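Local coordinates for 3-dehydroquinate dehydratase (Enterococcus faecalis, PDB 4PH6), which catalyses the cis-dehydration of 3-dehydroquinate to 3-dehydroshikimate through an imine intermediate, the third step of the chorismate pathway, at residues E133-G138 with Q168-K173; V12-G17 with S224-G229. All coordinates share one frame; numbering follows the deposited sequence.

Contact 1. Residues E133-G138 with Q168-K173; sequences EAKKAG and QADICK
Lys135 reaches across to the backbone carbonyl of Gln168, its NZ giving a hydrogen bond of 2.7 Å to Gln168 O. The ammonium approaches well off the line of the C=O, at a C=O...N angle of 147°, and is tilted 19° out of the carbonyl plane. Lys135 NZ also makes a looser salt bridge, 3.6 Å to Asp170 OD1. Water 1 closes that gap, taking a hydrogen bond from Lys135 NZ and donating one of 2.8 Å to Asp170 OD1. Below the charged tip, Lys135 CE lies 3.4 Å from Asp170 OD2. The lysine chain is fully extended beyond CG, which lets a residue in the last turn of helix 124-136 span to the neighbouring loop. Asp170 comes at it from the opposite direction, and its OD2 also accepts a hydrogen bond from the backbone N of Ile141, which helps to hold the carboxylate in place.

Gln168, with positive phi, is the C' residue of the Schellman motif ending helix 154-166, so the ammonium sits at a helix C-terminus, where its charge is probably favoured. Helix 124-136 stops in the same way, with Gly138 at C'. Two Schellman-terminated helices, linked by a lysine where strands 140-147 and 171-176 begin, belong to the N-terminal end of the strands in a (beta/alpha)8 barrel.

Contact 2. Residues V12-G17 with S224-G229; sequences VRIGEG and SALTFG
Ile14 meets the start of strand 226-228 with one branch of its side chain. At CB the chain forks: CG1 lies beside the backbone N (chi1 -49°), which leaves CG2 anti to that nitrogen and brings it against the other segment. There CG2 touches CD2 of Leu226 at 3.7 Å and its CG at 3.9 Å, the two side chains crossing at a slant, while Ala225 CB lies 4.0 Å away from this same methyl. The longer branch, CG1 and then CD1, runs past the Leu226 CD2 methyl at a slightly greater distance.

Strand 12-14 pairs antiparallel with 7-9 in a small hairpin that, as in other type I dehydroquinases, covers the N-terminal end of the (beta/alpha)8 barrel. Leu226 stands on the last barrel strand and also packs on Val22 and Leu47, so the isoleucine methyl is laid on the barrel's interior side chains. Ala225, just ahead of that strand, bonds through its backbone to both Lys20 and Ile203, where the barrel closes on itself.

Ile14 and Gly15 are the two central residues of a type II turn that runs from Arg13 to Glu16. Gly15 takes the positive phi of 109° that such a turn needs, and Ala225 CB packs against its backbone, 3.7 Å from Gly15 N. Gly15 N donates to water 2 at 2.8 Å, and the water in turn donates to Ala225 O at 3.1 Å, joining two backbones that have no direct bond. Across the ends of the turn, Arg13 NE donates to Glu16 OE1 at 3.2 Å; the carboxylate oxygen lies nearly in the guanidinium plane, but the donor sits well above the plane of the carboxylate.

How the contacts relate
Contacts 1 and 2 lie with their centres 16 Å apart, and the barrel interior joins them. Strand 171-176 starts just after the loop residues that meet Lys135, and its Ile171 CD1 comes within 4.0 Å of Ile14 CG2, the methyl of the hairpin in contact 2. Two residues further on comes Lys173, predicted to form the Schiff base with substrate; its NZ lies 4.2 Å from Phe228 CZ, on the strand of contact 2. The side chain of Leu226 is about 7 Å from that of Lys173 and about 8 Å from that of Glu49, a predicted substrate-binding residue. Contact 2 thus lies close to the probable active site, on the side of the N-terminal strand ends, whereas the lysine bridge of contact 1 stands away from it.

Contact 1. Residues E133-G138 with Q168-K173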
ATOM      1  N   GLU A 133     -29.228  10.840  22.231  1.00 12.06           N
ATOM      2  CA  GLU A 133     -30.530  10.546  21.634  1.00 12.54           C
ATOM      3  C   GLU A 133     -30.409   9.499  20.513  1.00 13.13           C
ATOM      4  O   GLU A 133     -31.262   8.626  20.380  1.00 15.19           O
ATOM      5  CB  GLU A 133     -31.194  11.817  21.101  1.00 14.66           C
ATOM      6  CG  GLU A 133     -31.655  12.790  22.187  1.00 20.33           C
ATOM      7  CD  GLU A 133     -32.535  12.135  23.242  1.00 26.95           C
ATOM      8  OE1 GLU A 133     -33.611  11.612  22.886  1.00 29.29           O
ATOM      9  OE2 GLU A 133     -32.134  12.127  24.433  1.00 36.86           O
ATOM     10  N   ALA A 134     -29.350   9.570  19.716  1.00 10.11           N
ATOM     11  CA  ALA A 134     -29.128   8.555  18.696  1.00  9.24           C
ATOM     12  C   ALA A 134     -28.835   7.186  19.314  1.00 22.17           C
ATOM     13  O   ALA A 134     -29.396   6.177  18.862  1.00 22.03           O
ATOM     14  CB  ALA A 134     -27.993   8.969  17.766  1.00  8.37           C
ATOM     15  N   LYS A 135     -27.974   7.140  20.332  1.00  9.30           N
ATOM     16  CA  LYS A 135     -27.610   5.857  20.953  1.00  9.37           C
ATOM     17  C   LYS A 135     -28.814   5.196  21.607  1.00 17.30           C
ATOM     18  O   LYS A 135     -28.971   3.973  21.537  1.00 12.36           O
ATOM     19  CB  LYS A 135     -26.494   6.012  21.998  1.00  9.58           C
ATOM     20  CG  LYS A 135     -25.126   6.251  21.390  1.00 14.58           C
ATOM     21  CD  LYS A 135     -23.962   5.958  22.329  1.00  9.32           C
ATOM     22  CE  LYS A 135     -22.643   6.190  21.582  1.00 11.94           C
ATOM     23  NZ  LYS A 135     -21.422   5.839  22.362  1.00 16.56           N
ATOM     24  N   LYS A 136     -29.643   6.008  22.257  1.00 13.98           N
ATOM     25  CA  LYS A 136     -30.854   5.508  22.876  1.00 14.45           C
ATOM     26  C   LYS A 136     -31.723   4.807  21.820  1.00 11.79           C
ATOM     27  O   LYS A 136     -32.350   3.789  22.106  1.00 20.72           O
ATOM     28  CB  LYS A 136     -31.615   6.647  23.560  1.00 13.19           C
ATOM     29  CG  LYS A 136     -32.796   6.192  24.382  1.00 26.95           C
ATOM     30  CD  LYS A 136     -33.479   7.376  25.064  1.00 30.38           C
ATOM     31  CE  LYS A 136     -32.657   7.898  26.242  1.00 33.15           C
ATOM     32  NZ  LYS A 136     -32.953   7.186  27.529  1.00 28.18           N
ATOM     33  N   ALA A 137     -31.726   5.330  20.597  1.00 11.14           N
ATOM     34  CA  ALA A 137     -32.471   4.705  19.493  1.00 13.69           C
ATOM     35  C   ALA A 137     -31.730   3.526  18.867  1.00 13.02           C
ATOM     36  O   ALA A 137     -32.209   2.964  17.881  1.00 12.83           O
ATOM     37  CB  ALA A 137     -32.799   5.741  18.409  1.00 10.77           C
ATOM     38  N   GLY A 138     -30.567   3.159  19.419  1.00  9.89           N
ATOM     39  CA  GLY A 138     -29.805   2.018  18.919  1.00  9.45           C
ATOM     40  C   GLY A 138     -28.942   2.335  17.703  1.00 13.04           C
ATOM     41  O   GLY A 138     -28.472   1.444  17.002  1.00 10.85           O
ATOM     42  N   GLN A 168     -17.067   9.588  23.162  1.00 16.83           N
ATOM     43  CA  GLN A 168     -17.890   8.373  23.088  1.00 10.22           C
ATOM     44  C   GLN A 168     -18.349   8.003  21.666  1.00 14.63           C
ATOM     45  O   GLN A 168     -19.466   7.517  21.466  1.00 13.70           O
ATOM     46  CB  GLN A 168     -19.114   8.504  24.004  1.00 10.97           C
ATOM     47  CG  GLN A 168     -18.795   8.828  25.463  1.00 22.01           C
ATOM     48  CD  GLN A 168     -20.041   8.962  26.339  1.00 31.32           C
ATOM     49  OE1 GLN A 168     -20.969   8.151  26.255  1.00 35.03           O
ATOM     50  NE2 GLN A 168     -20.067   9.994  27.181  1.00 30.49           N
ATOM     51  N   ALA A 169     -17.485   8.218  20.681  1.00 14.52           N
ATOM     52  CA  ALA A 169     -17.742   7.682  19.355  1.00 10.06           C
ATOM     53  C   ALA A 169     -17.749   6.156  19.395  1.00 12.68           C
ATOM     54  O   ALA A 169     -16.949   5.535  20.098  1.00  9.55           O
ATOM     55  CB  ALA A 169     -16.708   8.163  18.370  1.00  8.58           C
ATOM     56  N   ASP A 170     -18.661   5.551  18.650  1.00  8.84           N
ATOM     57  CA  ASP A 170     -18.584   4.118  18.426  1.00 13.67           C
ATOM     58  C   ASP A 170     -17.483   3.812  17.396  1.00  9.34           C
ATOM     59  O   ASP A 170     -16.817   2.783  17.465  1.00  8.45           O
ATOM     60  CB  ASP A 170     -19.941   3.584  17.977  1.00  9.69           C
ATOM     61  CG  ASP A 170     -20.974   3.654  19.090  1.00  9.62           C
ATOM     62  OD1 ASP A 170     -20.701   3.110  20.176  1.00 17.02           O
ATOM     63  OD2 ASP A 170     -22.039   4.278  18.897  1.00  9.67           O
ATOM     64  N   ILE A 171     -17.284   4.732  16.461  1.00  7.73           N
ATOM     65  CA  ILE A 171     -16.284   4.577  15.425  1.00 12.37           C
ATOM     66  C   ILE A 171     -15.657   5.950  15.163  1.00 10.14           C
ATOM     67  O   ILE A 171     -16.368   6.947  15.020  1.00  7.00           O
ATOM     68  CB  ILE A 171     -16.895   3.983  14.136  1.00 13.45           C
ATOM     69  CG1 ILE A 171     -17.459   2.578  14.398  1.00 13.58           C
ATOM     70  CG2 ILE A 171     -15.872   3.927  13.032  1.00  6.60           C
ATOM     71  CD1 ILE A 171     -18.175   1.969  13.198  1.00  7.20           C
ATOM     72  N   CYS A 172     -14.330   6.006  15.156  1.00  7.04           N
ATOM     73  CA  CYS A 172     -13.620   7.265  14.938  1.00  8.25           C
ATOM     74  C   CYS A 172     -13.069   7.286  13.517  1.00  7.07           C
ATOM     75  O   CYS A 172     -12.428   6.336  13.092  1.00  6.44           O
ATOM     76  CB  CYS A 172     -12.485   7.430  15.938  1.00  7.42           C
ATOM     77  SG  CYS A 172     -12.975   7.200  17.653  1.00  8.20           S
ATOM     78  N   LYS A 173     -13.314   8.375  12.796  1.00  6.29           N
ATOM     79  CA  LYS A 173     -12.939   8.463  11.401  1.00  5.99           C
ATOM     80  C   LYS A 173     -12.229   9.775  11.076  1.00 11.40           C
ATOM     81  O   LYS A 173     -12.624  10.841  11.544  1.00  6.24           O
ATOM     82  CB  LYS A 173     -14.180   8.308  10.512  1.00  5.85           C
ATOM     83  CG  LYS A 173     -13.945   8.561   9.034  1.00  5.71           C
ATOM     84  CD  LYS A 173     -15.270   8.779   8.314  1.00 10.08           C
ATOM     85  CE  LYS A 173     -15.051   9.161   6.861  1.00  5.86           C
ATOM     86  NZ  LYS A 173     -16.284   9.672   6.204  1.00 12.62           N
TER
HETATM   87  O   HOH W   1     -21.621   2.910  22.799  1.00 35.87           O

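Contact 2. Residues V12-G17 with S224-G229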
ATOM      1  N   VAL A  12     -22.534  -7.499  10.615  1.00 16.62           N
ATOM      2  CA  VAL A  12     -21.269  -6.984  10.090  1.00 11.23           C
ATOM      3  C   VAL A  12     -20.339  -6.576  11.242  1.00 11.19           C
ATOM      4  O   VAL A  12     -20.642  -5.652  12.001  1.00 10.98           O
ATOM      5  CB  VAL A  12     -21.476  -5.775   9.133  1.00 10.71           C
ATOM      6  CG1 VAL A  12     -20.117  -5.162   8.723  1.00 10.46           C
ATOM      7  CG2 VAL A  12     -22.257  -6.196   7.894  1.00 10.85           C
ATOM      8  N   ARG A  13     -19.199  -7.261  11.353  1.00 11.48           N
ATOM      9  CA  ARG A  13     -18.284  -7.071  12.478  1.00 11.58           C
ATOM     10  C   ARG A  13     -17.216  -6.044  12.156  1.00 11.08           C
ATOM     11  O   ARG A  13     -16.150  -6.384  11.669  1.00 14.89           O
ATOM     12  CB  ARG A  13     -17.636  -8.400  12.877  1.00 14.36           C
ATOM     13  CG  ARG A  13     -18.645  -9.536  13.048  1.00 18.88           C
ATOM     14  CD  ARG A  13     -18.002 -10.874  13.425  1.00 20.36           C
ATOM     15  NE  ARG A  13     -17.665 -10.954  14.846  1.00 31.11           N
ATOM     16  CZ  ARG A  13     -18.527 -11.305  15.801  1.00 35.33           C
ATOM     17  NH1 ARG A  13     -19.785 -11.603  15.488  1.00 25.00           N
ATOM     18  NH2 ARG A  13     -18.135 -11.355  17.071  1.00 34.97           N
ATOM     19  N   ILE A  14     -17.507  -4.780  12.443  1.00 15.09           N
ATOM     20  CA  ILE A  14     -16.595  -3.688  12.144  1.00 11.79           C
ATOM     21  C   ILE A  14     -15.508  -3.562  13.212  1.00 12.74           C
ATOM     22  O   ILE A  14     -15.804  -3.294  14.381  1.00 10.60           O
ATOM     23  CB  ILE A  14     -17.342  -2.365  12.035  1.00  9.95           C
ATOM     24  CG1 ILE A  14     -18.558  -2.533  11.124  1.00  9.90           C
ATOM     25  CG2 ILE A  14     -16.394  -1.263  11.551  1.00  9.67           C
ATOM     26  CD1 ILE A  14     -19.441  -1.321  11.046  1.00 18.96           C
ATOM     27  N   GLY A  15     -14.256  -3.753  12.801  1.00 10.40           N
ATOM     28  CA  GLY A  15     -13.134  -3.752  13.730  1.00 10.60           C
ATOM     29  C   GLY A  15     -12.555  -5.145  13.907  1.00 15.08           C
ATOM     30  O   GLY A  15     -11.794  -5.395  14.842  1.00 11.53           O
ATOM     31  N   GLU A  16     -12.932  -6.056  13.007  1.00 15.75           N
ATOM     32  CA  GLU A  16     -12.451  -7.441  13.016  1.00 17.37           C
ATOM     33  C   GLU A  16     -12.218  -7.972  11.608  1.00 16.48           C
ATOM     34  O   GLU A  16     -12.946  -7.640  10.682  1.00 15.71           O
ATOM     35  CB  GLU A  16     -13.441  -8.362  13.723  1.00 19.26           C
ATOM     36  CG  GLU A  16     -13.200  -8.564  15.204  1.00 21.22           C
ATOM     37  CD  GLU A  16     -14.105  -9.649  15.778  1.00 26.67           C
ATOM     38  OE1 GLU A  16     -14.483 -10.582  15.034  1.00 19.95           O
ATOM     39  OE2 GLU A  16     -14.460  -9.548  16.972  1.00 39.51           O
ATOM     40  N   GLY A  17     -11.213  -8.828  11.465  1.00 18.53           N
ATOM     41  CA  GLY A  17     -10.908  -9.424  10.190  1.00 11.54           C
ATOM     42  C   GLY A  17     -10.573  -8.342   9.193  1.00 14.36           C
ATOM     43  O   GLY A  17      -9.949  -7.340   9.544  1.00 11.07           O
ATOM     44  N   SER A 224      -7.274   0.242  10.180  1.00  8.54           N
ATOM     45  CA  SER A 224      -8.414   1.021   9.711  1.00  9.02           C
ATOM     46  C   SER A 224      -9.568   0.062   9.394  1.00  6.41           C
ATOM     47  O   SER A 224      -9.427  -0.822   8.552  1.00  6.57           O
ATOM     48  CB  SER A 224      -8.013   1.848   8.485  1.00  6.08           C
ATOM     49  OG  SER A 224      -9.089   2.637   8.012  1.00  5.87           O
ATOM     50  N   ALA A 225     -10.706   0.224  10.066  1.00  9.80           N
ATOM     51  CA  ALA A 225     -11.750  -0.802  10.014  1.00  6.47           C
ATOM     52  C   ALA A 225     -12.795  -0.636   8.896  1.00  9.65           C
ATOM     53  O   ALA A 225     -13.570  -1.562   8.621  1.00  6.37           O
ATOM     54  CB  ALA A 225     -12.443  -0.878  11.350  1.00  6.55           C
ATOM     55  N   LEU A 226     -12.825   0.525   8.256  1.00  6.01           N
ATOM     56  CA  LEU A 226     -13.715   0.732   7.114  1.00  5.86           C
ATOM     57  C   LEU A 226     -12.976   1.366   5.937  1.00  7.08           C
ATOM     58  O   LEU A 226     -12.057   2.163   6.119  1.00  8.26           O
ATOM     59  CB  LEU A 226     -14.914   1.606   7.504  1.00  5.79           C
ATOM     60  CG  LEU A 226     -15.947   1.073   8.504  1.00  5.87           C
ATOM     61  CD1 LEU A 226     -17.017   2.123   8.733  1.00  5.83           C
ATOM     62  CD2 LEU A 226     -16.577  -0.268   8.041  1.00  5.95           C
ATOM     63  N   THR A 227     -13.375   0.998   4.730  1.00  5.69           N
ATOM     64  CA  THR A 227     -12.822   1.611   3.540  1.00  5.58           C
ATOM     65  C   THR A 227     -13.969   1.928   2.579  1.00  5.51           C
ATOM     66  O   THR A 227     -14.961   1.198   2.506  1.00  5.53           O
ATOM     67  CB  THR A 227     -11.743   0.700   2.874  1.00 14.70           C
ATOM     68  OG1 THR A 227     -11.210   1.338   1.708  1.00  5.71           O
ATOM     69  CG2 THR A 227     -12.314  -0.686   2.505  1.00  5.81           C
ATOM     70  N   PHE A 228     -13.849   3.036   1.863  1.00  6.72           N
ATOM     71  CA  PHE A 228     -14.946   3.529   1.040  1.00  8.73           C
ATOM     72  C   PHE A 228     -14.667   3.288  -0.439  1.00 16.06           C
ATOM     73  O   PHE A 228     -13.581   3.601  -0.941  1.00 14.54           O
ATOM     74  CB  PHE A 228     -15.183   5.017   1.324  1.00  8.60           C
ATOM     75  CG  PHE A 228     -15.932   5.284   2.618  1.00 14.40           C
ATOM     76  CD1 PHE A 228     -15.397   4.905   3.844  1.00 19.19           C
ATOM     77  CD2 PHE A 228     -17.166   5.928   2.606  1.00 14.69           C
ATOM     78  CE1 PHE A 228     -16.079   5.150   5.024  1.00 17.38           C
ATOM     79  CE2 PHE A 228     -17.849   6.179   3.787  1.00  9.42           C
ATOM     80  CZ  PHE A 228     -17.304   5.787   4.990  1.00 14.68           C
ATOM     81  N   GLY A 229     -15.641   2.703  -1.125  1.00 17.40           N
ATOM     82  CA  GLY A 229     -15.493   2.364  -2.527  1.00 18.17           C
ATOM     83  C   GLY A 229     -16.669   2.826  -3.355  1.00 27.74           C
ATOM     84  O   GLY A 229     -17.829   2.644  -2.963  1.00 35.79           O
TER
HETATM   85  O   HOH W   2     -13.673  -4.293  10.163  1.00 13.42           O